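Local coordinates for protein SAM-dependent methyltransferase (Anabaena variabilis ATCC 29413, PDB 3GGD) that probably transfers a methyl group from S-adenosyl-L-methionine to a substrate not yet identified, and binds the product S-adenosyl-L-homocysteine, at residues W35-V39 / E40-V44; Q181-Y184 / E185-L188; L187-E191 / H192-P196. One frame throughout, in Å; residues are numbered along the deposited sequence.

How the interactions relate
All three contacts are local, partly buried turns at helix ends. Interaction 1 leads into helix 43-50, and its centre lies about 12 Å from the centre of the chain. It is the most polar in its side chains, and its W35 lines the S-adenosyl-L-homocysteine pocket. Interactions 2 and 3 hold the two ends of helix 184-190 and share L187 and L188. Interaction 2, its centre about 19 Å from the centre of the chain, is mainly apolar in its side chains. Its backbone starts the helix, and Y184 is exposed. In interaction 3 an arginine and backbone N-H groups donate to the carbonyls at the helix end. L182 CD1 packs on M190 SE between interactions 2 and 3.

Interaction 1 (W35-V39 / E40-V44); sequences WDANV and ERAVV. With SAH (S-adenosyl-L-homocysteine), chain E; EDO (1,2-ethanediol), chain K; EDO (1,2-ethanediol), chain L; EDO (1,2-ethanediol), chain M.
The R41 guanidinium lies with one face against the methyl group of A37. A37 CB stands over this face near its rim, 3.6 Å from R41 NH2. N38 OD1 and water 1 are at the guanidinium edge. R41 NE donates to N38 OD1 at 2.9 Å, and the two planar groups are turned 38° against each other. Water 1 accepts from R41 NH2 and donates to N38 OD1, which therefore takes two bonds. The W35 indole faces the ligand instead. The sulfur SD of S-adenosyl-L-homocysteine sits over one face, offset toward the rim, 3.3 Å from W35 CE2.

The other end of the N38 amide is also held. N38 ND2 donates almost straight to E40 OE1 at 2.9 Å, on the anti side of the carboxylate and tilted out of its plane. With chi1 at 55°, N38 CG sits between its own backbone N and carbonyl carbon, and the amide can serve both E40 and R41. The E40 chain bends at chi2 to bring OE1 there.

Residues 39-41 form a 3-10 turn that leads into helix 43-50 of the Rossmann-like methyltransferase fold, with A42 at the N-cap position. V39 O accepts from A42 N at 2.9 Å and from V44 N at 3.0 Å. The two donors reach V39 O from opposite faces of its plane. V39 CB rests 3.9 Å from V43 CG1, the two side chains lying side by side. R41 NH1 has further partners in Q222 OE1 and S223 O, and Y232 makes a cation-pi contact with R41. The D36 carboxylate bonds N67 and T69, and W35 O receives R131 NH1.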
loop_
_atom_site.group_PDB
_atom_site.type_symbol
_atom_site.label_atom_id
_atom_site.label_comp_id
_atom_site.label_asym_id
_atom_site.label_seq_id
_atom_site.Cartn_x
_atom_site.Cartn_y
_atom_site.Cartn_z
ATOM N N TRP A 35 -8.439 -5.406 2.193
ATOM C CA TRP A 35 -7.029 -5.835 2.169
ATOM C C TRP A 35 -6.446 -6.183 3.547
ATOM O O TRP A 35 -5.277 -6.588 3.635
ATOM C CB TRP A 35 -6.165 -4.732 1.572
ATOM C CG TRP A 35 -6.420 -3.432 2.256
ATOM C CD1 TRP A 35 -5.869 -2.988 3.426
ATOM C CD2 TRP A 35 -7.345 -2.437 1.839
ATOM N NE1 TRP A 35 -6.405 -1.747 3.758
ATOM C CE2 TRP A 35 -7.313 -1.397 2.795
ATOM C CE3 TRP A 35 -8.206 -2.319 0.745
ATOM C CZ2 TRP A 35 -8.106 -0.251 2.678
ATOM C CZ3 TRP A 35 -8.992 -1.187 0.632
ATOM C CH2 TRP A 35 -8.935 -0.173 1.598
ATOM N N ASP A 36 -7.251 -6.083 4.596
ATOM C CA ASP A 36 -6.715 -6.146 5.959
ATOM C C ASP A 36 -6.620 -7.608 6.446
ATOM O O ASP A 36 -7.278 -8.024 7.396
ATOM C CB ASP A 36 -7.575 -5.261 6.874
ATOM C CG ASP A 36 -6.937 -4.980 8.227
ATOM O OD1 ASP A 36 -5.685 -5.074 8.357
ATOM O OD2 ASP A 36 -7.693 -4.614 9.154
ATOM N N ALA A 37 -5.808 -8.381 5.739
ATOM C CA ALA A 37 -5.564 -9.784 6.059
ATOM C C ALA A 37 -4.725 -9.919 7.337
ATOM O O ALA A 37 -3.923 -9.061 7.641
ATOM C CB ALA A 37 -4.798 -10.472 4.876
ATOM N N ASN A 38 -4.897 -11.017 8.058
ATOM C CA ASN A 38 -4.056 -11.285 9.205
ATOM C C ASN A 38 -2.577 -11.335 8.780
ATOM O O ASN A 38 -2.266 -11.705 7.648
ATOM C CB ASN A 38 -4.487 -12.575 9.890
ATOM C CG ASN A 38 -4.520 -13.745 8.958
ATOM O OD1 ASN A 38 -5.318 -13.772 8.015
ATOM N ND2 ASN A 38 -3.672 -14.739 9.220
ATOM N N VAL A 39 -1.686 -10.906 9.678
ATOM C CA VAL A 39 -0.263 -10.734 9.344
ATOM C C VAL A 39 0.384 -11.993 8.752
ATOM O O VAL A 39 1.268 -11.911 7.898
ATOM C CB VAL A 39 0.545 -10.216 10.575
ATOM C CG1 VAL A 39 0.090 -8.766 10.914
ATOM C CG2 VAL A 39 0.447 -11.219 11.792
ATOM N N GLU A 40 -0.055 -13.149 9.203
ATOM C CA GLU A 40 0.494 -14.399 8.720
ATOM C C GLU A 40 0.339 -14.588 7.212
ATOM O O GLU A 40 1.114 -15.328 6.628
ATOM C CB GLU A 40 -0.078 -15.596 9.460
ATOM C CG GLU A 40 0.233 -15.620 10.960
ATOM C CD GLU A 40 -0.754 -14.842 11.844
ATOM O OE1 GLU A 40 -1.673 -14.192 11.285
ATOM O OE2 GLU A 40 -0.622 -14.915 13.117
ATOM N N ARG A 41 -0.634 -13.913 6.593
ATOM C CA ARG A 41 -0.861 -14.015 5.146
ATOM C C ARG A 41 -0.419 -12.717 4.443
ATOM O O ARG A 41 -0.690 -12.536 3.258
ATOM C CB ARG A 41 -2.374 -14.162 4.848
ATOM C CG ARG A 41 -3.021 -15.353 5.416
ATOM C CD ARG A 41 -4.421 -15.599 4.846
ATOM N NE ARG A 41 -5.474 -14.651 5.243
ATOM C CZ ARG A 41 -6.287 -13.975 4.407
ATOM N NH1 ARG A 41 -6.212 -14.083 3.058
ATOM N NH2 ARG A 41 -7.225 -13.187 4.942
ATOM N N ALA A 42 0.166 -11.777 5.188
ATOM C CA ALA A 42 0.495 -10.481 4.643
ATOM C C ALA A 42 1.983 -10.170 4.927
ATOM O O ALA A 42 2.877 -10.737 4.278
ATOM C CB ALA A 42 -0.454 -9.427 5.205
ATOM N N VAL A 43 2.266 -9.303 5.895
ATOM C CA VAL A 43 3.657 -8.934 6.173
ATOM C C VAL A 43 4.616 -10.108 6.561
ATOM O O VAL A 43 5.829 -10.054 6.304
ATOM C CB VAL A 43 3.724 -7.767 7.236
ATOM C CG1 VAL A 43 3.252 -8.274 8.624
ATOM C CG2 VAL A 43 5.152 -7.090 7.236
ATOM N N VAL A 44 4.080 -11.171 7.151
ATOM C CA VAL A 44 4.881 -12.350 7.450
ATOM C C VAL A 44 5.411 -12.995 6.156
ATOM O O VAL A 44 6.556 -13.526 6.102
ATOM C CB VAL A 44 4.075 -13.381 8.245
ATOM C CG1 VAL A 44 4.737 -14.794 8.198
ATOM C CG2 VAL A 44 3.879 -12.896 9.645
HETATM N N SAH E . -0.652 -0.661 3.502
HETATM C CA SAH E . -1.952 -0.825 4.202
HETATM C CB SAH E . -3.124 -0.097 3.510
HETATM C CG SAH E . -3.439 -0.409 2.036
HETATM S SD SAH E . -4.896 0.459 1.425
HETATM C C SAH E . -2.310 -2.292 4.386
HETATM O O SAH E . -3.131 -2.634 5.275
HETATM O OXT SAH E . -1.822 -3.150 3.651
HETATM C "C5'" SAH E . -4.148 1.867 0.655
HETATM C "C4'" SAH E . -3.731 2.962 1.681
HETATM O "O4'" SAH E . -3.100 4.065 0.986
HETATM C "C3'" SAH E . -4.865 3.615 2.492
HETATM O "O3'" SAH E . -4.627 3.576 3.889
HETATM C "C2'" SAH E . -4.877 5.067 2.030
HETATM O "O2'" SAH E . -5.410 6.026 2.966
HETATM C "C1'" SAH E . -3.428 5.285 1.635
HETATM N N9 SAH E . -3.222 6.428 0.738
HETATM C C8 SAH E . -4.008 6.730 -0.331
HETATM N N7 SAH E . -3.530 7.817 -0.959
HETATM C C5 SAH E . -2.423 8.218 -0.263
HETATM C C6 SAH E . -1.497 9.339 -0.374
HETATM N N6 SAH E . -1.730 10.207 -1.387
HETATM N N1 SAH E . -0.503 9.483 0.515
HETATM C C2 SAH E . -0.354 8.581 1.537
HETATM N N3 SAH E . -1.189 7.553 1.687
HETATM C C4 SAH E . -2.230 7.339 0.859
HETATM C C1 EDO K . -6.695 -8.890 10.498
HETATM O O1 EDO K . -5.964 -9.718 11.391
HETATM C C2 EDO K . -6.342 -7.487 10.931
HETATM O O2 EDO K . -7.508 -6.785 11.374
HETATM C C1 EDO L . 0.114 -10.503 0.451
HETATM O O1 EDO L . -1.020 -10.426 1.332
HETATM C C2 EDO L . 1.438 -10.067 1.141
HETATM O O2 EDO L . 1.350 -8.802 1.868
HETATM C C1 EDO M . 7.540 -16.679 6.368
HETATM O O1 EDO M . 7.195 -16.060 5.117
HETATM C C2 EDO M . 8.159 -18.057 6.127
HETATM O O2 EDO M . 9.496 -17.980 5.634
HETATM O O HOH W 1 -7.936 -12.552 7.620
#

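Interaction 2 (Q181-Y184 / E185-L188); sequences QLPY and ELLL
P183 O is gripped by two backbone N-H groups, those of L186 and L187. L186 N reaches P183 O from above the carbonyl plane at 2.9 Å, with a bent N-H...O angle of 132°. L187 N meets P183 O nearly along the C=O axis at 3.0 Å and makes the straighter bond. L187 N to P183 O is the first i+4 to i bond of the helix, and L188 N to Y184 O, 3.0 Å, is the next.

The aromatic contact spans the first turn, from Y184 to L188. The Y184 ring carries L188 CD1 over one face, a CH-pi contact of 3.9 Å to the ring centroid. The methyl is 23° off the ring normal and sits toward the rim. The second methyl, L188 CD2, comes to 3.6 Å from Y184 CE1 and lies equally near the phenol oxygen. The Y184 ring takes this place because its CG is anti to the backbone N (chi1 176°), which lays the side chain alongside the helix toward L188.

This is the N-terminal end of helix 184-190, with P183 at the N-cap position. It follows helix 168-179 after a short connection. L182 and L186 both touch F172 of that helix, and their CD2 methyls are 4.3 Å apart. P183 rests on L175, and its CB lies 4.2 Å from L186 CB. L187 turns back over the incoming chain, with CD1 3.7 Å from L182 O.

E185 sits in the first turn. Its chain bends at chi2 and carries OE1 back toward the helix start, where OE1 bonds H225 ND1. A negative charge there would probably be eased by the positive end of the helix dipole. E185 and L188 both touch P32 in a loop.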
loop_
_atom_site.group_PDB
_atom_site.type_symbol
_atom_site.label_atom_id
_atom_site.label_comp_id
_atom_site.label_asym_id
_atom_site.label_seq_id
_atom_site.Cartn_x
_atom_site.Cartn_y
_atom_site.Cartn_z
ATOM N N GLN A 181 -21.937 -10.019 -8.978
ATOM C CA GLN A 181 -21.503 -8.769 -8.385
ATOM C C GLN A 181 -20.108 -8.913 -7.907
ATOM O O GLN A 181 -19.607 -10.026 -7.761
ATOM C CB GLN A 181 -22.421 -8.177 -7.271
ATOM C CG GLN A 181 -23.037 -9.091 -6.204
ATOM C CD GLN A 181 -23.705 -8.291 -4.971
ATOM O OE1 GLN A 181 -24.421 -7.282 -5.119
ATOM N NE2 GLN A 181 -23.426 -8.783 -3.764
ATOM N N LEU A 182 -19.472 -7.763 -7.722
ATOM C CA LEU A 182 -18.155 -7.682 -7.149
ATOM C C LEU A 182 -18.250 -7.951 -5.644
ATOM O O LEU A 182 -19.327 -7.856 -5.056
ATOM C CB LEU A 182 -17.545 -6.309 -7.423
ATOM C CG LEU A 182 -17.181 -5.981 -8.896
ATOM C CD1 LEU A 182 -16.880 -4.465 -9.053
ATOM C CD2 LEU A 182 -15.971 -6.842 -9.401
ATOM N N PRO A 183 -17.137 -8.347 -5.025
ATOM C CA PRO A 183 -17.087 -8.587 -3.586
ATOM C C PRO A 183 -17.548 -7.385 -2.732
ATOM O O PRO A 183 -17.110 -6.257 -2.992
ATOM C CB PRO A 183 -15.597 -8.821 -3.337
ATOM C CG PRO A 183 -15.107 -9.413 -4.609
ATOM C CD PRO A 183 -15.857 -8.661 -5.685
ATOM N N TYR A 184 -18.395 -7.638 -1.725
ATOM C CA TYR A 184 -18.877 -6.596 -0.797
ATOM C C TYR A 184 -17.773 -5.676 -0.344
ATOM O O TYR A 184 -17.899 -4.450 -0.414
ATOM C CB TYR A 184 -19.555 -7.205 0.484
ATOM C CG TYR A 184 -20.003 -6.157 1.571
ATOM C CD1 TYR A 184 -20.812 -5.091 1.218
ATOM C CD2 TYR A 184 -19.667 -6.279 2.933
ATOM C CE1 TYR A 184 -21.271 -4.123 2.173
ATOM C CE2 TYR A 184 -20.131 -5.319 3.925
ATOM C CZ TYR A 184 -20.925 -4.215 3.526
ATOM O OH TYR A 184 -21.442 -3.174 4.437
ATOM N N GLU A 185 -16.666 -6.263 0.110
ATOM C CA GLU A 185 -15.608 -5.464 0.689
ATOM C C GLU A 185 -14.910 -4.567 -0.338
ATOM O O GLU A 185 -14.330 -3.545 0.033
ATOM C CB GLU A 185 -14.600 -6.344 1.447
ATOM C CG GLU A 185 -15.248 -7.237 2.551
ATOM C CD GLU A 185 -15.758 -8.596 2.055
ATOM O OE1 GLU A 185 -15.926 -8.817 0.827
ATOM O OE2 GLU A 185 -15.975 -9.468 2.921
ATOM N N LEU A 186 -14.964 -4.936 -1.607
ATOM C CA LEU A 186 -14.397 -4.090 -2.668
ATOM C C LEU A 186 -15.398 -2.974 -2.963
ATOM O O LEU A 186 -15.026 -1.824 -3.128
ATOM C CB LEU A 186 -14.113 -4.884 -3.933
ATOM C CG LEU A 186 -13.605 -4.082 -5.165
ATOM C CD1 LEU A 186 -12.293 -3.312 -4.879
ATOM C CD2 LEU A 186 -13.455 -5.002 -6.369
ATOM N N LEU A 187 -16.673 -3.317 -3.015
ATOM C CA LEU A 187 -17.682 -2.304 -3.230
ATOM C C LEU A 187 -17.589 -1.209 -2.152
ATOM O O LEU A 187 -17.789 -0.010 -2.438
ATOM C CB LEU A 187 -19.068 -2.943 -3.319
ATOM C CG LEU A 187 -19.346 -3.733 -4.601
ATOM C CD1 LEU A 187 -20.708 -4.475 -4.537
ATOM C CD2 LEU A 187 -19.263 -2.806 -5.871
ATOM N N LEU A 188 -17.256 -1.607 -0.919
ATOM C CA LEU A 188 -17.092 -0.640 0.171
ATOM C C LEU A 188 -16.058 0.437 -0.100
ATOM O O LEU A 188 -16.206 1.570 0.391
ATOM C CB LEU A 188 -16.769 -1.323 1.517
ATOM C CG LEU A 188 -17.934 -2.091 2.163
ATOM C CD1 LEU A 188 -17.484 -2.818 3.445
ATOM C CD2 LEU A 188 -19.152 -1.217 2.430
#

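Interaction 3 (L187-E191 / H192-P196); sequences LLVME and HGIRP
The side chain of M190, a selenomethionine, crosses R195 at about a right angle. M190 CB lies 3.3 Å from R195 NH1. M190 CG is next to the I194 carbonyl, 3.5 Å from I194 O. M190 SE packs on L182 CD1, and rotation about the CG-SE bond (chi3 45°) turns CE over the guanidinium. M190 CE stands above the centre of that group, 4.0 Å from R195 CZ.

The same arginine also reaches the backbone. R195 NH1 donates to M190 O at 3.0 Å, in the carbonyl plane and on a lone pair. R195 NH1 donates as well to I194 O at 2.8 Å, from above that carbonyl plane. M190 O takes a second bond from G193 N, which comes from above its plane at 2.9 Å. Water 2 accepts from R195 NH2 and makes a further weak bond to M190 O.

These bonds shape the exit from helix 184-190. M190 to G193 is a type I beta turn, and H192 N still donates to V189 O. G193 has a positive phi of 87°, where a side chain would crowd the carbonyl of H192. M190 CA also makes a CA-H...O contact with I194 O.

On another side, the H192 ring presents its edge to the helix, with CD2 3.4 Å from L188 O. Its nitrogens are bonded outside the turn, ND1 to Q21 and NE2 to K25. K25 NZ also bonds L188 O. I194 touches A18 and W19 of helix 15-29.

Carbonyls at the C-terminal end of a helix tend to carry negative potential, and the positive charge of R195 beside M190 O would probably offset part of it.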
loop_
_atom_site.group_PDB
_atom_site.type_symbol
_atom_site.label_atom_id
_atom_site.label_comp_id
_atom_site.label_asym_id
_atom_site.label_seq_id
_atom_site.Cartn_x
_atom_site.Cartn_y
_atom_site.Cartn_z
ATOM N N LEU A 187 -16.673 -3.317 -3.015
ATOM C CA LEU A 187 -17.682 -2.304 -3.230
ATOM C C LEU A 187 -17.589 -1.209 -2.152
ATOM O O LEU A 187 -17.789 -0.010 -2.438
ATOM C CB LEU A 187 -19.068 -2.943 -3.319
ATOM C CG LEU A 187 -19.346 -3.733 -4.601
ATOM C CD1 LEU A 187 -20.708 -4.475 -4.537
ATOM C CD2 LEU A 187 -19.263 -2.806 -5.871
ATOM N N LEU A 188 -17.256 -1.607 -0.919
ATOM C CA LEU A 188 -17.092 -0.640 0.171
ATOM C C LEU A 188 -16.058 0.437 -0.100
ATOM O O LEU A 188 -16.206 1.570 0.391
ATOM C CB LEU A 188 -16.769 -1.323 1.517
ATOM C CG LEU A 188 -17.934 -2.091 2.163
ATOM C CD1 LEU A 188 -17.484 -2.818 3.445
ATOM C CD2 LEU A 188 -19.152 -1.217 2.430
ATOM N N VAL A 189 -15.004 0.102 -0.847
ATOM C CA VAL A 189 -13.981 1.098 -1.191
ATOM C C VAL A 189 -14.451 1.904 -2.404
ATOM O O VAL A 189 -14.347 3.127 -2.433
ATOM C CB VAL A 189 -12.574 0.476 -1.550
ATOM C CG1 VAL A 189 -11.430 1.497 -1.268
ATOM C CG2 VAL A 189 -12.332 -0.833 -0.806
HETATM N N MSE A 190 -14.957 1.203 -3.412
HETATM C CA MSE A 190 -15.381 1.841 -4.681
HETATM C C MSE A 190 -16.510 2.835 -4.513
HETATM O O MSE A 190 -16.720 3.730 -5.326
HETATM C CB MSE A 190 -15.794 0.770 -5.691
HETATM C CG MSE A 190 -14.602 -0.138 -6.088
HETATM SE SE MSE A 190 -15.229 -1.599 -7.279
HETATM C CE MSE A 190 -16.413 -0.716 -8.568
ATOM N N GLU A 191 -17.255 2.668 -3.440
ATOM C CA GLU A 191 -18.299 3.617 -3.053
ATOM C C GLU A 191 -17.734 5.040 -3.039
ATOM O O GLU A 191 -18.446 5.990 -3.266
ATOM C CB GLU A 191 -18.804 3.159 -1.670
ATOM C CG GLU A 191 -20.002 3.717 -1.181
ATOM C CD GLU A 191 -21.225 3.398 -2.048
ATOM O OE1 GLU A 191 -21.485 2.196 -2.314
ATOM O OE2 GLU A 191 -21.948 4.360 -2.427
ATOM N N HIS A 192 -16.434 5.189 -2.800
ATOM C CA HIS A 192 -15.799 6.506 -2.689
ATOM C C HIS A 192 -15.097 6.980 -3.958
ATOM O O HIS A 192 -14.404 7.993 -3.937
ATOM C CB HIS A 192 -14.860 6.503 -1.466
ATOM C CG HIS A 192 -15.599 6.158 -0.205
ATOM N ND1 HIS A 192 -16.409 7.067 0.440
ATOM C CD2 HIS A 192 -15.785 4.974 0.429
ATOM C CE1 HIS A 192 -17.026 6.471 1.444
ATOM N NE2 HIS A 192 -16.677 5.197 1.457
ATOM N N GLY A 193 -15.304 6.271 -5.065
ATOM C CA GLY A 193 -14.653 6.627 -6.338
ATOM C C GLY A 193 -13.252 6.011 -6.503
ATOM O O GLY A 193 -12.636 6.135 -7.566
ATOM N N ILE A 194 -12.755 5.344 -5.469
ATOM C CA ILE A 194 -11.459 4.636 -5.515
ATOM C C ILE A 194 -11.620 3.371 -6.355
ATOM O O ILE A 194 -12.694 2.727 -6.329
ATOM C CB ILE A 194 -10.992 4.258 -4.084
ATOM C CG1 ILE A 194 -10.764 5.545 -3.248
ATOM C CG2 ILE A 194 -9.725 3.355 -4.095
ATOM C CD1 ILE A 194 -10.900 5.374 -1.715
ATOM N N ARG A 195 -10.584 3.055 -7.139
ATOM C CA ARG A 195 -10.586 1.879 -8.014
ATOM C C ARG A 195 -9.266 1.149 -7.896
ATOM O O ARG A 195 -8.217 1.770 -7.768
ATOM C CB ARG A 195 -10.774 2.255 -9.478
ATOM C CG ARG A 195 -12.099 2.928 -9.793
ATOM C CD ARG A 195 -13.241 1.934 -9.705
ATOM N NE ARG A 195 -14.553 2.539 -10.004
ATOM C CZ ARG A 195 -15.368 3.107 -9.117
ATOM N NH1 ARG A 195 -15.066 3.186 -7.830
ATOM N NH2 ARG A 195 -16.505 3.587 -9.527
ATOM N N PRO A 196 -9.314 -0.179 -7.952
ATOM C CA PRO A 196 -8.070 -0.932 -7.990
ATOM C C PRO A 196 -7.457 -0.721 -9.360
ATOM O O PRO A 196 -8.183 -0.478 -10.332
ATOM C CB PRO A 196 -8.530 -2.390 -7.829
ATOM C CG PRO A 196 -9.886 -2.411 -8.404
ATOM C CD PRO A 196 -10.493 -1.050 -8.094
HETATM O O HOH W 2 -17.704 5.740 -7.874
#